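Local coordinates for protein tRNA endonuclease VMS1 (Saccharomyces cerevisiae, PDB 5WHG) that cleaves the peptidyl-tRNA left on 60S ribosomal subunits after translation stalls, so that the unfinished polypeptide can be released and degraded, at residues A[187-190]-A[191-195]; A[354-357]-A[358-362]. All coordinates share one frame; numbering follows the deposited sequence.

Contact 1 (A[187-190]-A[191-195])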
loop_
_atom_site.group_PDB
_atom_site.type_symbol
_atom_site.label_atom_id
_atom_site.label_comp_id
_atom_site.label_asym_id
_atom_site.label_seq_id
_atom_site.Cartn_x
_atom_site.Cartn_y
_atom_site.Cartn_z
ATOM N N SER A 187 15.876 -7.277 -2.456
ATOM C CA SER A 187 16.574 -6.315 -1.618
ATOM C C SER A 187 17.643 -6.990 -0.773
ATOM O O SER A 187 17.432 -8.071 -0.218
ATOM C CB SER A 187 15.604 -5.577 -0.701
ATOM O OG SER A 187 16.310 -4.578 0.011
ATOM N N LEU A 188 18.801 -6.340 -0.692
ATOM C CA LEU A 188 19.909 -6.825 0.114
ATOM C C LEU A 188 19.776 -6.406 1.570
ATOM O O LEU A 188 20.434 -6.991 2.435
ATOM C CB LEU A 188 21.229 -6.309 -0.460
ATOM C CG LEU A 188 21.608 -6.781 -1.862
ATOM C CD1 LEU A 188 22.887 -6.102 -2.257
ATOM C CD2 LEU A 188 21.801 -8.292 -1.907
ATOM N N SER A 189 18.940 -5.406 1.843
ATOM C CA SER A 189 18.636 -4.995 3.201
ATOM C C SER A 189 17.876 -6.090 3.938
ATOM O O SER A 189 17.161 -6.893 3.329
ATOM C CB SER A 189 17.793 -3.723 3.187
ATOM O OG SER A 189 18.436 -2.674 2.486
ATOM N N ASN A 190 18.038 -6.113 5.294
ATOM C CA ASN A 190 17.293 -7.033 6.140
ATOM C C ASN A 190 16.039 -6.339 6.651
ATOM O O ASN A 190 15.926 -5.113 6.556
ATOM C CB ASN A 190 18.178 -7.519 7.292
ATOM C CG ASN A 190 18.625 -6.395 8.196
ATOM O OD1 ASN A 190 17.808 -5.610 8.695
ATOM N ND2 ASN A 190 19.933 -6.306 8.416
ATOM N N PRO A 191 15.069 -7.088 7.190
ATOM C CA PRO A 191 13.786 -6.452 7.573
ATOM C C PRO A 191 13.896 -5.319 8.605
ATOM O O PRO A 191 13.108 -4.367 8.531
ATOM C CB PRO A 191 12.957 -7.630 8.105
ATOM C CG PRO A 191 13.555 -8.850 7.435
ATOM C CD PRO A 191 15.019 -8.561 7.293
ATOM N N ASN A 192 14.836 -5.369 9.557
ATOM C CA ASN A 192 15.017 -4.217 10.441
ATOM C C ASN A 192 15.451 -2.991 9.656
ATOM O O ASN A 192 14.974 -1.875 9.906
ATOM C CB ASN A 192 16.041 -4.516 11.537
ATOM C CG ASN A 192 15.474 -5.361 12.626
ATOM O OD1 ASN A 192 15.582 -6.584 12.587
ATOM N ND2 ASN A 192 14.831 -4.721 13.604
ATOM N N GLU A 193 16.355 -3.182 8.695
ATOM C CA GLU A 193 16.793 -2.069 7.864
ATOM C C GLU A 193 15.643 -1.495 7.053
ATOM O O GLU A 193 15.576 -0.277 6.836
ATOM C CB GLU A 193 17.930 -2.526 6.961
ATOM C CG GLU A 193 19.177 -2.830 7.754
ATOM C CD GLU A 193 20.294 -3.348 6.905
ATOM O OE1 GLU A 193 20.018 -4.148 5.984
ATOM O OE2 GLU A 193 21.447 -2.944 7.162
ATOM N N ALA A 194 14.728 -2.352 6.595
ATOM C CA ALA A 194 13.560 -1.856 5.873
ATOM C C ALA A 194 12.674 -1.015 6.785
ATOM O O ALA A 194 12.289 0.108 6.425
ATOM C CB ALA A 194 12.769 -3.021 5.278
ATOM N N LEU A 195 12.354 -1.547 7.976
ATOM C CA LEU A 195 11.496 -0.839 8.922
ATOM C C LEU A 195 12.065 0.522 9.302
ATOM O O LEU A 195 11.321 1.503 9.407
ATOM C CB LEU A 195 11.281 -1.686 10.173
ATOM C CG LEU A 195 10.302 -2.847 9.986
ATOM C CD1 LEU A 195 10.323 -3.747 11.195
ATOM C CD2 LEU A 195 8.890 -2.361 9.742
#
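N190 and A194 join the loop to the first turn of helix 191-198: N of A194 donates to O of N190 at 3.0 Å, the first i to i+4 backbone bond of this helix. N190 is the N-cap residue. Its side chain turns back over the helix start, with CG between the backbone N and the carbonyl carbon (chi1 62°). This lets OD1 of N190 accept from N of E193 at 2.8 Å. The bond is fairly straight at hydrogen, 161°, but the donor is tilted from the carbonyl plane of the amide. The side chain of E193 is extended beyond CG and reaches back to the loop, and OE1 of E193 accepts from N of N190 at 2.9 Å. The carboxylate is met on its anti side, slightly out of plane. The two reciprocal bonds make a capping box. The amide of N190 and the carboxylate of E193 lie stacked, with their planes 18° apart, although the two side chains cross at about a right angle. S189 sits beside the same carboxylate, its CB 3.6 Å from OE1 of E193. P191 is the first helical residue and packs on F183, I163 and F165. N192 sends ND2 to the backbone O of L35. The box satisfies the backbone N-H groups of N190 and E193. The negative charge of E193 lies near the N-terminal end of the helix, where the helix dipole would probably stabilise it.

Contact 2 (A[354-357]-A[358-362])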
loop_
_atom_site.group_PDB
_atom_site.type_symbol
_atom_site.label_atom_id
_atom_site.label_comp_id
_atom_site.label_asym_id
_atom_site.label_seq_id
_atom_site.Cartn_x
_atom_site.Cartn_y
_atom_site.Cartn_z
ATOM N N LEU A 354 -10.781 -1.520 -0.176
ATOM C CA LEU A 354 -9.384 -1.157 -0.386
ATOM C C LEU A 354 -8.746 -0.634 0.905
ATOM O O LEU A 354 -7.573 -0.923 1.194
ATOM C CB LEU A 354 -9.292 -0.119 -1.511
ATOM C CG LEU A 354 -9.654 -0.612 -2.926
ATOM C CD1 LEU A 354 -9.432 0.450 -3.975
ATOM C CD2 LEU A 354 -8.883 -1.878 -3.312
ATOM N N LYS A 355 -9.508 0.128 1.705
ATOM C CA LYS A 355 -8.986 0.629 2.974
ATOM C C LYS A 355 -8.852 -0.493 4.003
ATOM O O LYS A 355 -7.903 -0.504 4.800
ATOM C CB LYS A 355 -9.889 1.732 3.526
ATOM C CG LYS A 355 -10.106 2.940 2.638
ATOM C CD LYS A 355 -10.744 4.070 3.452
ATOM C CE LYS A 355 -10.773 5.385 2.675
ATOM N NZ LYS A 355 -11.134 6.526 3.564
ATOM N N LYS A 356 -9.817 -1.419 4.032
ATOM C CA LYS A 356 -9.694 -2.594 4.890
ATOM C C LYS A 356 -8.404 -3.330 4.575
ATOM O O LYS A 356 -7.599 -3.620 5.468
ATOM C CB LYS A 356 -10.916 -3.515 4.714
ATOM C CG LYS A 356 -10.937 -4.830 5.564
ATOM C CD LYS A 356 -10.270 -6.051 4.857
ATOM C CE LYS A 356 -9.794 -7.127 5.855
ATOM N NZ LYS A 356 -9.053 -8.257 5.218
ATOM N N ALA A 357 -8.186 -3.621 3.292
ATOM C CA ALA A 357 -6.973 -4.303 2.869
ATOM C C ALA A 357 -5.734 -3.536 3.300
ATOM O O ALA A 357 -4.781 -4.127 3.817
ATOM C CB ALA A 357 -6.995 -4.492 1.356
ATOM N N TRP A 358 -5.727 -2.213 3.099
ATOM C CA TRP A 358 -4.543 -1.433 3.455
ATOM C C TRP A 358 -4.270 -1.493 4.954
ATOM O O TRP A 358 -3.132 -1.717 5.375
ATOM C CB TRP A 358 -4.675 0.023 3.003
ATOM C CG TRP A 358 -3.412 0.795 3.291
ATOM C CD1 TRP A 358 -3.268 1.861 4.137
ATOM C CD2 TRP A 358 -2.106 0.528 2.757
ATOM N NE1 TRP A 358 -1.955 2.287 4.151
ATOM C CE2 TRP A 358 -1.219 1.483 3.319
ATOM C CE3 TRP A 358 -1.599 -0.423 1.859
ATOM C CZ2 TRP A 358 0.154 1.518 3.006
ATOM C CZ3 TRP A 358 -0.234 -0.394 1.554
ATOM C CH2 TRP A 358 0.626 0.581 2.127
ATOM N N CYS A 359 -5.300 -1.289 5.778
ATOM C CA CYS A 359 -5.079 -1.355 7.222
ATOM C C CYS A 359 -4.590 -2.733 7.632
ATOM O O CYS A 359 -3.757 -2.858 8.535
ATOM C CB CYS A 359 -6.348 -0.995 7.989
ATOM S SG CYS A 359 -6.807 0.746 7.901
ATOM N N GLU A 360 -5.081 -3.777 6.958
ATOM C CA GLU A 360 -4.622 -5.145 7.193
ATOM C C GLU A 360 -3.155 -5.358 6.796
ATOM O O GLU A 360 -2.492 -6.231 7.363
ATOM C CB GLU A 360 -5.521 -6.117 6.433
ATOM C CG GLU A 360 -5.124 -7.562 6.549
ATOM C CD GLU A 360 -5.032 -8.005 7.986
ATOM O OE1 GLU A 360 -4.046 -8.693 8.322
ATOM O OE2 GLU A 360 -5.937 -7.649 8.779
ATOM N N LEU A 361 -2.627 -4.606 5.822
ATOM C CA LEU A 361 -1.218 -4.761 5.457
ATOM C C LEU A 361 -0.278 -3.855 6.250
ATOM O O LEU A 361 0.909 -4.180 6.399
ATOM C CB LEU A 361 -1.004 -4.468 3.968
ATOM C CG LEU A 361 -1.489 -5.407 2.861
ATOM C CD1 LEU A 361 -1.700 -4.613 1.573
ATOM C CD2 LEU A 361 -0.486 -6.523 2.629
ATOM N N SER A 362 -0.773 -2.737 6.766
ATOM C CA SER A 362 0.097 -1.665 7.205
ATOM C C SER A 362 0.229 -1.558 8.720
ATOM O O SER A 362 0.939 -0.666 9.202
ATOM C CB SER A 362 -0.401 -0.339 6.609
ATOM O OG SER A 362 -1.734 -0.066 7.013
#
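K355 O accepts from N of C359 at 2.9 Å in a nearly straight bond, 173° at hydrogen. L354 O with N of W358 and K356 O with N of E360 make the bonds before and after it, each 2.9 Å. A357 O with N of L361 is more bent, 133°. One residue on, OG of S362 donates to O of W358 at 2.7 Å, from above the carbonyl plane. The charged ends of K356 and E360 lie on the same side of the helix but do not touch: NZ of K356 is 4.8 Å from OE2 of E360. OE1 of E360 instead bonds to OH of Y179 and forms a salt bridge with K365. These residues belong to helix 351-362, which packs on the mixed sheet of the VLRF1 domain. L354 rests on M212, A219 and F248, and A357 on M212 and F342. W358 points its indole to the sheet, with CG anti to the backbone N (chi1 -176°), and meets S208, L210 and V223. CB of S362 lies 3.8 Å above one face of that indole, offset toward the rim. L361 lays CB, CG and CD1 alongside O of A357, with CG of L361 3.7 Å from that oxygen.

In the fold
Contact 1 precedes contact 2 along the chain, in series with it. Their centres are about 22 Å apart and their nearest atoms about 8 Å, so they do not touch. Contact 1 lies on the surface at the start of helix 191-198, beside strand 162-166 of the four-stranded antiparallel sheet. Contact 2 lies on helix 351-362 and is buried against the five-stranded mixed sheet of the VLRF1 domain, the part that binds the 60S subunit. The two regions are still linked. I24 touches L195 and shares backbone hydrogen bonds with S362. Strand 365-366, just beyond helix 351-362, joins the same antiparallel sheet as strand 162-166.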